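Cytoplasmic export protein 1 (Saccharomyces cerevisiae, PDB 3VWA) binds tRNA and acts in nuclear tRNA export, probably collecting tRNA from export receptors at the nuclear pore complex and passing it to the translation machinery. Local coordinates at residues E22-W26 and Y170-I174; L117-G121 and I222-R226; K124-T130 and L149-K155. One frame throughout, in Å; residues are numbered along the deposited sequence.

Contact 1. Residues E22-W26 and Y170-I174; sequences ETALW and YYNII
Leu25 reaches from the short loop between strands 21-22 and 26-33 to the C-terminal part of helix 160-174, joining the beta-rich N-terminal lobe of the kinase-like domain to a helix of its second lobe. Its two methyls divide the helix surface between them. CD2 meets Ile173 CG2 at 3.6 Å, while CD1 lies 3.9 Å from Tyr170 CE1 and also touches the tip of Ile174. Against both isoleucines the leucine side chain runs at about a right angle; relative to the tyrosine it is inclined, so its methyl approaches the ring obliquely.

The torsions account for this division. Ile173 has CG2 anti to its backbone N, which turns that branch onto Leu25, whereas Ile174 uses the other branch: CG1, anti to the carbonyl carbon (chi1 -61°), carries CD1 forward between Leu25 and Ala24. On its way CG1 crosses one face of the Tyr170 ring, toward the rim. Ala24 CB closes the more exposed side, 4.0 Å from Ile174 CD1. No hydrogen bond spans the two segments; the side chains meet by apolar contacts. The loop is tied instead within its own lobe, where the Thr23 carbonyl accepts a bond from Lys46, and in its own turn, where Thr23 N donates to Trp26 O. Thr23 adds a longer contact, its CG2 4.2 Å from Ile174 CD1.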
ATOM      1  N   GLU A  22      12.906  -3.042  23.582  1.00 41.34           N
ATOM      2  CA  GLU A  22      13.432  -2.856  24.904  1.00 45.80           C
ATOM      3  C   GLU A  22      14.922  -2.792  24.725  1.00 47.08           C
ATOM      4  O   GLU A  22      15.445  -3.448  23.855  1.00 45.23           O
ATOM      5  CB  GLU A  22      13.151  -4.099  25.725  1.00 49.44           C
ATOM      6  CG  GLU A  22      12.113  -3.940  26.810  1.00 58.02           C
ATOM      7  CD  GLU A  22      12.611  -4.482  28.137  1.00 56.86           C
ATOM      8  OE1 GLU A  22      13.371  -5.481  28.157  1.00 58.03           O
ATOM      9  OE2 GLU A  22      12.249  -3.888  29.163  1.00 64.19           O
ATOM     10  N   THR A  23      15.604  -2.038  25.579  1.00 44.98           N
ATOM     11  CA  THR A  23      17.055  -1.917  25.565  1.00 44.22           C
ATOM     12  C   THR A  23      17.445  -1.842  27.030  1.00 42.56           C
ATOM     13  O   THR A  23      16.577  -1.852  27.881  1.00 44.40           O
ATOM     14  CB  THR A  23      17.455  -0.707  24.682  1.00 44.59           C
ATOM     15  OG1 THR A  23      17.685  -1.187  23.358  1.00 42.50           O
ATOM     16  CG2 THR A  23      18.663   0.023  25.154  1.00 40.90           C
ATOM     17  N   ALA A  24      18.728  -1.823  27.346  1.00 46.23           N
ATOM     18  CA  ALA A  24      19.118  -1.738  28.735  1.00 45.78           C
ATOM     19  C   ALA A  24      18.701  -0.404  29.346  1.00 48.77           C
ATOM     20  O   ALA A  24      18.544  -0.327  30.570  1.00 46.65           O
ATOM     21  CB  ALA A  24      20.618  -1.938  28.886  1.00 45.14           C
ATOM     22  N   LEU A  25      18.554   0.649  28.524  1.00 43.26           N
ATOM     23  CA  LEU A  25      18.219   1.980  29.072  1.00 40.22           C
ATOM     24  C   LEU A  25      16.771   2.475  28.888  1.00 40.29           C
ATOM     25  O   LEU A  25      16.350   3.410  29.574  1.00 37.15           O
ATOM     26  CB  LEU A  25      19.157   3.027  28.541  1.00 36.87           C
ATOM     27  CG  LEU A  25      20.560   2.744  29.001  1.00 37.02           C
ATOM     28  CD1 LEU A  25      21.465   3.668  28.251  1.00 36.31           C
ATOM     29  CD2 LEU A  25      20.734   2.911  30.510  1.00 39.20           C
ATOM     30  N   TRP A  26      16.041   1.864  27.957  1.00 36.21           N
ATOM     31  CA  TRP A  26      14.737   2.345  27.522  1.00 35.91           C
ATOM     32  C   TRP A  26      13.845   1.213  27.128  1.00 38.55           C
ATOM     33  O   TRP A  26      14.297   0.213  26.531  1.00 37.66           O
ATOM     34  CB  TRP A  26      14.857   3.273  26.291  1.00 31.08           C
ATOM     35  CG  TRP A  26      15.725   4.456  26.556  1.00 29.76           C
ATOM     36  CD1 TRP A  26      17.090   4.588  26.328  1.00 30.31           C
ATOM     37  CD2 TRP A  26      15.326   5.731  27.145  1.00 28.54           C
ATOM     38  NE1 TRP A  26      17.529   5.819  26.749  1.00 23.24           N
ATOM     39  CE2 TRP A  26      16.535   6.537  27.234  1.00 24.27           C
ATOM     40  CE3 TRP A  26      14.124   6.260  27.612  1.00 28.87           C
ATOM     41  CZ2 TRP A  26      16.524   7.811  27.766  1.00 26.98           C
ATOM     42  CZ3 TRP A  26      14.126   7.555  28.114  1.00 25.28           C
ATOM     43  CH2 TRP A  26      15.307   8.302  28.195  1.00 27.16           C
ATOM     44  N   TYR A 170      28.536   4.264  30.094  1.00 40.99           N
ATOM     45  CA  TYR A 170      27.521   3.969  29.072  1.00 38.19           C
ATOM     46  C   TYR A 170      27.732   2.602  28.407  1.00 36.49           C
ATOM     47  O   TYR A 170      26.857   1.749  28.421  1.00 37.76           O
ATOM     48  CB  TYR A 170      27.479   5.090  28.026  1.00 37.97           C
ATOM     49  CG  TYR A 170      26.590   4.769  26.864  1.00 42.00           C
ATOM     50  CD1 TYR A 170      25.211   4.973  26.934  1.00 41.84           C
ATOM     51  CD2 TYR A 170      27.114   4.193  25.699  1.00 45.53           C
ATOM     52  CE1 TYR A 170      24.380   4.647  25.862  1.00 46.90           C
ATOM     53  CE2 TYR A 170      26.292   3.852  24.623  1.00 46.29           C
ATOM     54  CZ  TYR A 170      24.929   4.083  24.708  1.00 43.55           C
ATOM     55  OH  TYR A 170      24.128   3.752  23.646  1.00 45.78           O
ATOM     56  N   TYR A 171      28.909   2.397  27.843  1.00 40.76           N
ATOM     57  CA  TYR A 171      29.244   1.129  27.186  1.00 45.88           C
ATOM     58  C   TYR A 171      29.256  -0.073  28.121  1.00 46.33           C
ATOM     59  O   TYR A 171      28.905  -1.163  27.709  1.00 49.13           O
ATOM     60  CB  TYR A 171      30.557   1.265  26.404  1.00 47.26           C
ATOM     61  CG  TYR A 171      30.294   1.927  25.085  1.00 45.14           C
ATOM     62  CD1 TYR A 171      29.909   1.174  23.973  1.00 45.50           C
ATOM     63  CD2 TYR A 171      30.339   3.301  24.969  1.00 44.79           C
ATOM     64  CE1 TYR A 171      29.637   1.782  22.758  1.00 46.15           C
ATOM     65  CE2 TYR A 171      30.065   3.929  23.759  1.00 43.68           C
ATOM     66  CZ  TYR A 171      29.715   3.162  22.668  1.00 40.39           C
ATOM     67  OH  TYR A 171      29.438   3.777  21.493  1.00 37.13           O
ATOM     68  N   ASN A 172      29.625   0.145  29.387  1.00 52.51           N
ATOM     69  CA  ASN A 172      29.527  -0.896  30.414  1.00 49.17           C
ATOM     70  C   ASN A 172      28.082  -1.279  30.734  1.00 49.81           C
ATOM     71  O   ASN A 172      27.776  -2.465  30.939  1.00 42.24           O
ATOM     72  CB  ASN A 172      30.254  -0.471  31.698  1.00 49.75           C
ATOM     73  N   ILE A 173      27.203  -0.271  30.789  1.00 48.82           N
ATOM     74  CA  ILE A 173      25.792  -0.504  31.044  1.00 45.43           C
ATOM     75  C   ILE A 173      25.232  -1.299  29.875  1.00 47.67           C
ATOM     76  O   ILE A 173      24.611  -2.339  30.066  1.00 47.64           O
ATOM     77  CB  ILE A 173      25.018   0.830  31.267  1.00 46.54           C
ATOM     78  CG1 ILE A 173      25.262   1.329  32.697  1.00 44.25           C
ATOM     79  CG2 ILE A 173      23.530   0.661  30.958  1.00 42.44           C
ATOM     80  CD1 ILE A 173      25.426   2.833  32.822  1.00 49.27           C
ATOM     81  N   ILE A 174      25.479  -0.825  28.659  1.00 48.46           N
ATOM     82  CA  ILE A 174      24.943  -1.497  27.483  1.00 49.38           C
ATOM     83  C   ILE A 174      25.603  -2.849  27.188  1.00 52.97           C
ATOM     84  O   ILE A 174      25.101  -3.589  26.343  1.00 54.54           O
ATOM     85  CB  ILE A 174      24.994  -0.603  26.233  1.00 48.49           C
ATOM     86  CG1 ILE A 174      24.154   0.648  26.466  1.00 46.38           C
ATOM     87  CG2 ILE A 174      24.474  -1.370  25.017  1.00 47.95           C
ATOM     88  CD1 ILE A 174      22.672   0.380  26.362  1.00 48.94           C
TER

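Contact 2. Residues L117-G121 and I222-R226; sequences LATLG and IENFR
Leu117 packs into the angle between Ile222 and Phe225, forming the tight half of a helix-helix contact whose local axes approach to 9.8 Å and run at 140° to each other, closer to antiparallel than perpendicular. Its CD2 methyl lies at the edge of the Phe225 ring, in plane, 4.0 Å from Phe225 CD2. With CG anti to the backbone N (chi1 173°), the phenylalanine sends its ring out so that the CD2-CE2 edge meets this methyl, and the two side chains cross at about a right angle. One turn on, Leu120 offers CB rather than its methyls, meeting Ile222 CG2 at 3.9 Å. The same CG2 also touches Leu117 CD2, so a single isoleucine branch bridges both leucines.

The other half is looser and partly water-mediated. Arg226, extended from CG to NE, lies across the helix backbone and sets one face of its guanidinium over Leu117 O and Ala118 CA. The closest approach, Arg226 NH1 to Ala118 CA, is 3.5 Å. Gly121 makes this possible, because a CB there would clash with Arg226 NH2. No direct hydrogen bond crosses the contact; instead a water accepts from Arg226 NH2 at 2.6 Å and donates to Ala118 O at 2.8 Å. Replacing Arg226 with an alanine would remove the guanidinium, which would probably leave the bridging water without its donor and uncover the backbone of Leu117 and Ala118.

Away from this wetter side, helix 186-198 backs the apolar half, with Leu191 against both Leu117 and Leu120 and Ile195 against Phe225. Helix 209-216 also packs on Phe225, while Leu146 of strand 144-146 touches Leu120, placing helix 106-122 between the second lobe's other helices and a small sheet.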
ATOM      1  N   LEU A 117      23.664  10.437   7.332  1.00 24.82           N
ATOM      2  CA  LEU A 117      24.748  11.373   7.107  1.00 24.61           C
ATOM      3  C   LEU A 117      24.298  12.837   7.145  1.00 25.54           C
ATOM      4  O   LEU A 117      25.000  13.683   7.674  1.00 29.87           O
ATOM      5  CB  LEU A 117      25.485  11.021   5.795  1.00 24.83           C
ATOM      6  CG  LEU A 117      26.285   9.689   5.884  1.00 30.86           C
ATOM      7  CD1 LEU A 117      26.683   9.158   4.506  1.00 30.68           C
ATOM      8  CD2 LEU A 117      27.577   9.841   6.694  1.00 26.94           C
ATOM      9  N   ALA A 118      23.153  13.185   6.579  1.00 24.00           N
ATOM     10  CA  ALA A 118      22.737  14.595   6.667  1.00 28.09           C
ATOM     11  C   ALA A 118      22.528  14.969   8.155  1.00 29.81           C
ATOM     12  O   ALA A 118      22.873  16.086   8.570  1.00 30.35           O
ATOM     13  CB  ALA A 118      21.447  14.826   5.885  1.00 27.98           C
ATOM     14  N   THR A 119      21.994  14.023   8.943  1.00 25.45           N
ATOM     15  CA  THR A 119      21.767  14.268  10.350  1.00 30.50           C
ATOM     16  C   THR A 119      23.063  14.443  11.150  1.00 33.77           C
ATOM     17  O   THR A 119      23.168  15.377  11.944  1.00 31.87           O
ATOM     18  CB  THR A 119      20.973  13.156  10.951  1.00 31.10           C
ATOM     19  OG1 THR A 119      19.795  13.012  10.156  1.00 32.83           O
ATOM     20  CG2 THR A 119      20.648  13.494  12.434  1.00 29.98           C
ATOM     21  N   LEU A 120      24.029  13.566  10.907  1.00 31.59           N
ATOM     22  CA  LEU A 120      25.363  13.677  11.515  1.00 36.25           C
ATOM     23  C   LEU A 120      26.119  14.933  11.046  1.00 37.03           C
ATOM     24  O   LEU A 120      27.036  15.419  11.731  1.00 40.71           O
ATOM     25  CB  LEU A 120      26.178  12.392  11.225  1.00 32.83           C
ATOM     26  CG  LEU A 120      25.570  11.124  11.864  1.00 33.70           C
ATOM     27  CD1 LEU A 120      26.091   9.819  11.260  1.00 37.61           C
ATOM     28  CD2 LEU A 120      25.707  11.101  13.387  1.00 33.40           C
ATOM     29  N   GLY A 121      25.717  15.477   9.903  1.00 34.62           N
ATOM     30  CA  GLY A 121      26.211  16.799   9.467  1.00 35.93           C
ATOM     31  C   GLY A 121      25.663  17.959  10.314  1.00 36.04           C
ATOM     32  O   GLY A 121      26.382  18.910  10.612  1.00 35.85           O
ATOM     33  N   ILE A 222      33.355  12.682   9.916  1.00 45.53           N
ATOM     34  CA  ILE A 222      32.127  12.307   9.262  1.00 41.15           C
ATOM     35  C   ILE A 222      31.913  13.206   8.069  1.00 42.32           C
ATOM     36  O   ILE A 222      31.657  12.709   6.965  1.00 40.45           O
ATOM     37  CB  ILE A 222      30.904  12.374  10.212  1.00 38.95           C
ATOM     38  CG1 ILE A 222      30.971  11.255  11.235  1.00 39.40           C
ATOM     39  CG2 ILE A 222      29.597  12.264   9.454  1.00 30.45           C
ATOM     40  CD1 ILE A 222      30.177  11.581  12.501  1.00 37.22           C
ATOM     41  N   GLU A 223      32.035  14.518   8.275  1.00 50.06           N
ATOM     42  CA  GLU A 223      31.821  15.475   7.172  1.00 53.12           C
ATOM     43  C   GLU A 223      32.796  15.199   6.023  1.00 46.88           C
ATOM     44  O   GLU A 223      32.448  15.375   4.860  1.00 47.63           O
ATOM     45  CB  GLU A 223      31.923  16.924   7.637  1.00 51.40           C
ATOM     46  CG  GLU A 223      33.337  17.459   7.565  1.00 65.16           C
ATOM     47  CD  GLU A 223      33.444  18.951   7.813  1.00 69.90           C
ATOM     48  OE1 GLU A 223      32.610  19.726   7.270  1.00 64.66           O
ATOM     49  OE2 GLU A 223      34.390  19.334   8.541  1.00 69.47           O
ATOM     50  N   ASN A 224      34.000  14.741   6.357  1.00 44.36           N
ATOM     51  CA  ASN A 224      35.004  14.445   5.340  1.00 40.17           C
ATOM     52  C   ASN A 224      34.568  13.202   4.600  1.00 41.07           C
ATOM     53  O   ASN A 224      34.604  13.170   3.378  1.00 44.88           O
ATOM     54  CB  ASN A 224      36.376  14.239   5.980  1.00 42.59           C
ATOM     55  CG  ASN A 224      37.510  14.273   4.963  1.00 52.63           C
ATOM     56  OD1 ASN A 224      38.205  13.270   4.748  1.00 51.49           O
ATOM     57  ND2 ASN A 224      37.710  15.443   4.332  1.00 55.75           N
ATOM     58  N   PHE A 225      34.113  12.190   5.358  1.00 42.06           N
ATOM     59  CA  PHE A 225      33.618  10.927   4.795  1.00 40.86           C
ATOM     60  C   PHE A 225      32.454  11.193   3.859  1.00 42.49           C
ATOM     61  O   PHE A 225      32.349  10.593   2.796  1.00 44.30           O
ATOM     62  CB  PHE A 225      33.224   9.987   5.929  1.00 39.18           C
ATOM     63  CG  PHE A 225      32.552   8.721   5.491  1.00 40.74           C
ATOM     64  CD1 PHE A 225      33.300   7.604   5.122  1.00 40.46           C
ATOM     65  CD2 PHE A 225      31.144   8.619   5.504  1.00 39.70           C
ATOM     66  CE1 PHE A 225      32.684   6.417   4.736  1.00 35.99           C
ATOM     67  CE2 PHE A 225      30.523   7.436   5.113  1.00 39.12           C
ATOM     68  CZ  PHE A 225      31.293   6.330   4.735  1.00 38.88           C
ATOM     69  N   ARG A 226      31.629  12.157   4.232  1.00 41.45           N
ATOM     70  CA  ARG A 226      30.462  12.521   3.451  1.00 43.36           C
ATOM     71  C   ARG A 226      30.819  13.097   2.038  1.00 41.64           C
ATOM     72  O   ARG A 226      30.252  12.699   1.031  1.00 39.85           O
ATOM     73  CB  ARG A 226      29.680  13.529   4.272  1.00 41.27           C
ATOM     74  CG  ARG A 226      28.287  13.780   3.780  1.00 46.91           C
ATOM     75  CD  ARG A 226      27.503  14.525   4.824  1.00 44.53           C
ATOM     76  NE  ARG A 226      26.238  14.913   4.224  1.00 50.52           N
ATOM     77  CZ  ARG A 226      25.530  15.961   4.611  1.00 47.75           C
ATOM     78  NH1 ARG A 226      24.378  16.244   3.996  1.00 43.07           N
ATOM     79  NH2 ARG A 226      25.986  16.717   5.616  1.00 41.75           N
TER
HETATM   80  O   HOH W   1      24.033  17.992   6.866  1.00 25.37           O

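Contact 3. Residues K124-T130 and L149-K155; sequences KNFVLGT and LELCSSK
Segments 124-130 and 149-155 pair as a short antiparallel ladder: Val127 and Ser153 form the hydrogen-bonded pair, Phe126 and Ser154 the non-hydrogen-bonded one. Val127 N donates to Ser153 O at 2.7 Å, nearly straight at 167°, whereas the return bond from Ser153 N to Val127 O is longer, 3.3 Å. A third bond, Lys155 N to Asn125 O, extends the pairing past the strand ends.

Phe126 holds its ring beside the partner strand, presenting its edge to the backbone, with CD1 3.6 Å from Ser154 N. Cys152 SG sits obliquely to that ring, 5.1 Å from its centroid, in a sulfur-aromatic contact. Lys155 crosses Val127 at about a right angle, CG to Val127 CG2 3.7 Å, and its CD lies close to Lys124 O. Farther along, Thr130 turns CG2 onto Leu151, 3.8 Å from Leu151 CB; its hydroxyl bonds instead to Gly148 O. Gly129 has positive phi (85°), and a CB there would be tight against Leu151 CD1.

Beyond the ladder the backbones separate enough to admit a water, which donates to Leu128 O and accepts from Leu151 N in the type I turn Leu149-Cys152. Direct bonds therefore give way to a water bridge where the strands part. The chemistry implies that three backbone bonds set the register, while other polar groups find partners outside the pair: the N-H groups of Leu128 and Gly129 donate to the Asp187 carboxylate, and the Glu150 carboxylate accepts from Trp26 NE1.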
ATOM      1  N   LYS A 124      27.489  18.084  13.812  1.00 41.89           N
ATOM      2  CA  LYS A 124      28.967  18.056  13.769  1.00 45.72           C
ATOM      3  C   LYS A 124      29.690  18.787  14.911  1.00 49.43           C
ATOM      4  O   LYS A 124      30.801  18.392  15.279  1.00 53.24           O
ATOM      5  CB  LYS A 124      29.502  18.529  12.408  1.00 43.98           C
ATOM      6  CG  LYS A 124      29.293  19.995  12.128  1.00 42.13           C
ATOM      7  CD  LYS A 124      29.978  20.330  10.811  1.00 45.87           C
ATOM      8  CE  LYS A 124      29.337  21.530  10.130  1.00 38.32           C
ATOM      9  NZ  LYS A 124      29.949  21.661   8.769  1.00 42.37           N
ATOM     10  N   ASN A 125      29.058  19.837  15.445  1.00 51.07           N
ATOM     11  CA  ASN A 125      29.497  20.540  16.658  1.00 53.83           C
ATOM     12  C   ASN A 125      29.302  19.724  17.936  1.00 56.73           C
ATOM     13  O   ASN A 125      29.814  20.113  19.002  1.00 62.16           O
ATOM     14  CB  ASN A 125      28.712  21.860  16.838  1.00 52.02           C
ATOM     15  CG  ASN A 125      28.957  22.857  15.714  1.00 51.08           C
ATOM     16  OD1 ASN A 125      30.006  22.855  15.084  1.00 47.46           O
ATOM     17  ND2 ASN A 125      27.971  23.697  15.451  1.00 50.39           N
ATOM     18  N   PHE A 126      28.545  18.627  17.856  1.00 46.64           N
ATOM     19  CA  PHE A 126      28.276  17.805  19.047  1.00 45.17           C
ATOM     20  C   PHE A 126      29.017  16.483  18.931  1.00 43.52           C
ATOM     21  O   PHE A 126      29.488  16.129  17.849  1.00 42.90           O
ATOM     22  CB  PHE A 126      26.776  17.540  19.234  1.00 41.27           C
ATOM     23  CG  PHE A 126      25.948  18.778  19.530  1.00 43.42           C
ATOM     24  CD1 PHE A 126      25.831  19.262  20.824  1.00 45.25           C
ATOM     25  CD2 PHE A 126      25.246  19.432  18.525  1.00 50.86           C
ATOM     26  CE1 PHE A 126      25.054  20.372  21.114  1.00 48.88           C
ATOM     27  CE2 PHE A 126      24.457  20.553  18.810  1.00 52.85           C
ATOM     28  CZ  PHE A 126      24.361  21.020  20.110  1.00 50.53           C
ATOM     29  N   VAL A 127      29.185  15.791  20.062  1.00 44.30           N
ATOM     30  CA  VAL A 127      29.574  14.381  20.058  1.00 43.79           C
ATOM     31  C   VAL A 127      28.309  13.609  20.341  1.00 41.51           C
ATOM     32  O   VAL A 127      27.487  14.041  21.174  1.00 42.13           O
ATOM     33  CB  VAL A 127      30.567  14.007  21.176  1.00 43.68           C
ATOM     34  CG1 VAL A 127      31.174  12.613  20.915  1.00 36.41           C
ATOM     35  CG2 VAL A 127      31.661  15.041  21.289  1.00 49.56           C
ATOM     36  N   LEU A 128      28.151  12.476  19.665  1.00 41.19           N
ATOM     37  CA  LEU A 128      26.939  11.677  19.836  1.00 36.59           C
ATOM     38  C   LEU A 128      27.310  10.531  20.717  1.00 37.92           C
ATOM     39  O   LEU A 128      26.726  10.365  21.775  1.00 39.87           O
ATOM     40  CB  LEU A 128      26.365  11.190  18.495  1.00 34.82           C
ATOM     41  CG  LEU A 128      24.850  10.905  18.341  1.00 37.21           C
ATOM     42  CD1 LEU A 128      24.543   9.867  17.273  1.00 30.21           C
ATOM     43  CD2 LEU A 128      24.094  10.582  19.645  1.00 37.62           C
ATOM     44  N   GLY A 129      28.271   9.731  20.254  1.00 39.26           N
ATOM     45  CA  GLY A 129      28.934   8.750  21.072  1.00 35.06           C
ATOM     46  C   GLY A 129      28.264   7.414  21.213  1.00 38.07           C
ATOM     47  O   GLY A 129      28.908   6.426  21.638  1.00 34.72           O
ATOM     48  N   THR A 130      26.987   7.361  20.835  1.00 38.06           N
ATOM     49  CA  THR A 130      26.126   6.199  21.080  1.00 34.50           C
ATOM     50  C   THR A 130      25.692   5.458  19.782  1.00 35.48           C
ATOM     51  O   THR A 130      24.798   4.603  19.835  1.00 30.98           O
ATOM     52  CB  THR A 130      24.835   6.661  21.776  1.00 33.88           C
ATOM     53  OG1 THR A 130      24.128   7.521  20.854  1.00 28.96           O
ATOM     54  CG2 THR A 130      25.131   7.402  23.203  1.00 25.66           C
ATOM     55  N   LEU A 149      20.562   9.964  23.107  1.00 34.13           N
ATOM     56  CA  LEU A 149      21.247  11.206  23.328  1.00 31.95           C
ATOM     57  C   LEU A 149      21.940  11.154  24.720  1.00 34.05           C
ATOM     58  O   LEU A 149      22.409  12.174  25.252  1.00 33.74           O
ATOM     59  CB  LEU A 149      20.158  12.272  23.228  1.00 33.59           C
ATOM     60  CG  LEU A 149      20.082  13.240  22.028  1.00 37.34           C
ATOM     61  CD1 LEU A 149      20.846  12.831  20.752  1.00 35.08           C
ATOM     62  CD2 LEU A 149      18.634  13.634  21.746  1.00 35.34           C
ATOM     63  N   GLU A 150      22.044   9.944  25.279  1.00 31.91           N
ATOM     64  CA  GLU A 150      22.645   9.728  26.626  1.00 36.11           C
ATOM     65  C   GLU A 150      24.010  10.380  26.849  1.00 39.41           C
ATOM     66  O   GLU A 150      24.284  10.938  27.922  1.00 38.70           O
ATOM     67  CB  GLU A 150      22.765   8.238  26.959  1.00 35.18           C
ATOM     68  CG  GLU A 150      21.434   7.507  27.008  1.00 36.10           C
ATOM     69  CD  GLU A 150      20.912   7.085  25.648  1.00 35.17           C
ATOM     70  OE1 GLU A 150      21.590   7.310  24.633  1.00 32.60           O
ATOM     71  OE2 GLU A 150      19.813   6.497  25.591  1.00 42.64           O
ATOM     72  N   LEU A 151      24.867  10.303  25.836  1.00 39.70           N
ATOM     73  CA  LEU A 151      26.239  10.781  25.952  1.00 38.73           C
ATOM     74  C   LEU A 151      26.420  12.139  25.266  1.00 36.17           C
ATOM     75  O   LEU A 151      27.476  12.731  25.311  1.00 35.43           O
ATOM     76  CB  LEU A 151      27.177   9.740  25.315  1.00 38.00           C
ATOM     77  CG  LEU A 151      27.387   8.427  26.081  1.00 42.01           C
ATOM     78  CD1 LEU A 151      28.473   7.625  25.373  1.00 41.34           C
ATOM     79  CD2 LEU A 151      27.820   8.696  27.512  1.00 43.15           C
ATOM     80  N   CYS A 152      25.377  12.614  24.608  1.00 39.84           N
ATOM     81  CA  CYS A 152      25.498  13.753  23.728  1.00 41.02           C
ATOM     82  C   CYS A 152      25.893  15.032  24.465  1.00 40.55           C
ATOM     83  O   CYS A 152      25.262  15.436  25.464  1.00 42.64           O
ATOM     84  CB  CYS A 152      24.170  13.981  23.020  1.00 42.47           C
ATOM     85  SG  CYS A 152      24.239  15.355  21.866  1.00 39.77           S
ATOM     86  N   SER A 153      26.924  15.670  23.949  1.00 37.88           N
ATOM     87  CA  SER A 153      27.393  16.977  24.444  1.00 40.33           C
ATOM     88  C   SER A 153      28.079  17.796  23.317  1.00 46.87           C
ATOM     89  O   SER A 153      28.495  17.256  22.269  1.00 42.91           O
ATOM     90  CB  SER A 153      28.345  16.807  25.652  1.00 36.51           C
ATOM     91  OG  SER A 153      28.872  15.475  25.739  1.00 36.39           O
ATOM     92  N   SER A 154      28.171  19.098  23.549  1.00 47.97           N
ATOM     93  CA  SER A 154      28.832  20.029  22.657  1.00 46.46           C
ATOM     94  C   SER A 154      30.344  19.840  22.684  1.00 49.35           C
ATOM     95  O   SER A 154      30.930  19.483  23.706  1.00 52.06           O
ATOM     96  CB  SER A 154      28.475  21.459  23.065  1.00 49.21           C
ATOM     97  OG  SER A 154      28.998  22.399  22.130  1.00 57.47           O
ATOM     98  N   LYS A 155      30.997  20.057  21.559  1.00 49.63           N
ATOM     99  CA  LYS A 155      32.432  19.865  21.552  1.00 49.65           C
ATOM    100  C   LYS A 155      33.139  21.058  22.202  1.00 51.51           C
ATOM    101  O   LYS A 155      34.238  20.908  22.753  1.00 47.65           O
ATOM    102  CB  LYS A 155      32.917  19.566  20.135  1.00 48.44           C
ATOM    103  CG  LYS A 155      32.423  18.209  19.633  1.00 44.75           C
ATOM    104  CD  LYS A 155      32.585  18.058  18.140  1.00 47.32           C
ATOM    105  CE  LYS A 155      33.366  16.800  17.815  1.00 47.72           C
ATOM    106  NZ  LYS A 155      34.487  17.161  16.893  1.00 50.52           N
TER
HETATM  107  O   HOH W   2      30.733  22.859  20.049  1.00 47.60           O
HETATM  108  O   HOH W   3      24.544  10.412  23.072  1.00 36.79           O

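In the fold
All three contacts belong to the kinase-like domain at the N-terminal end, away from the HEAT repeats. Contact 3 is central: its centre is about 17 Å from that of contact 1 and about 14 Å from that of contact 2, while contacts 1 and 2 lie about 26 Å apart without touching. Tyr171 OH bonds to Gly129 O and Tyr170 packs on Leu151 and Thr130; Leu120 of contact 2 packs on Leu128. Along the chain, helix 106-122 leads into strand 126-127, and strand 153-154 into helix 160-174. Contact 3 is nested within both other loops, whose segments alternate. Contact 1 thus joins the lobes, contact 2 ties helices within the helical lobe, and contact 3 lies between them.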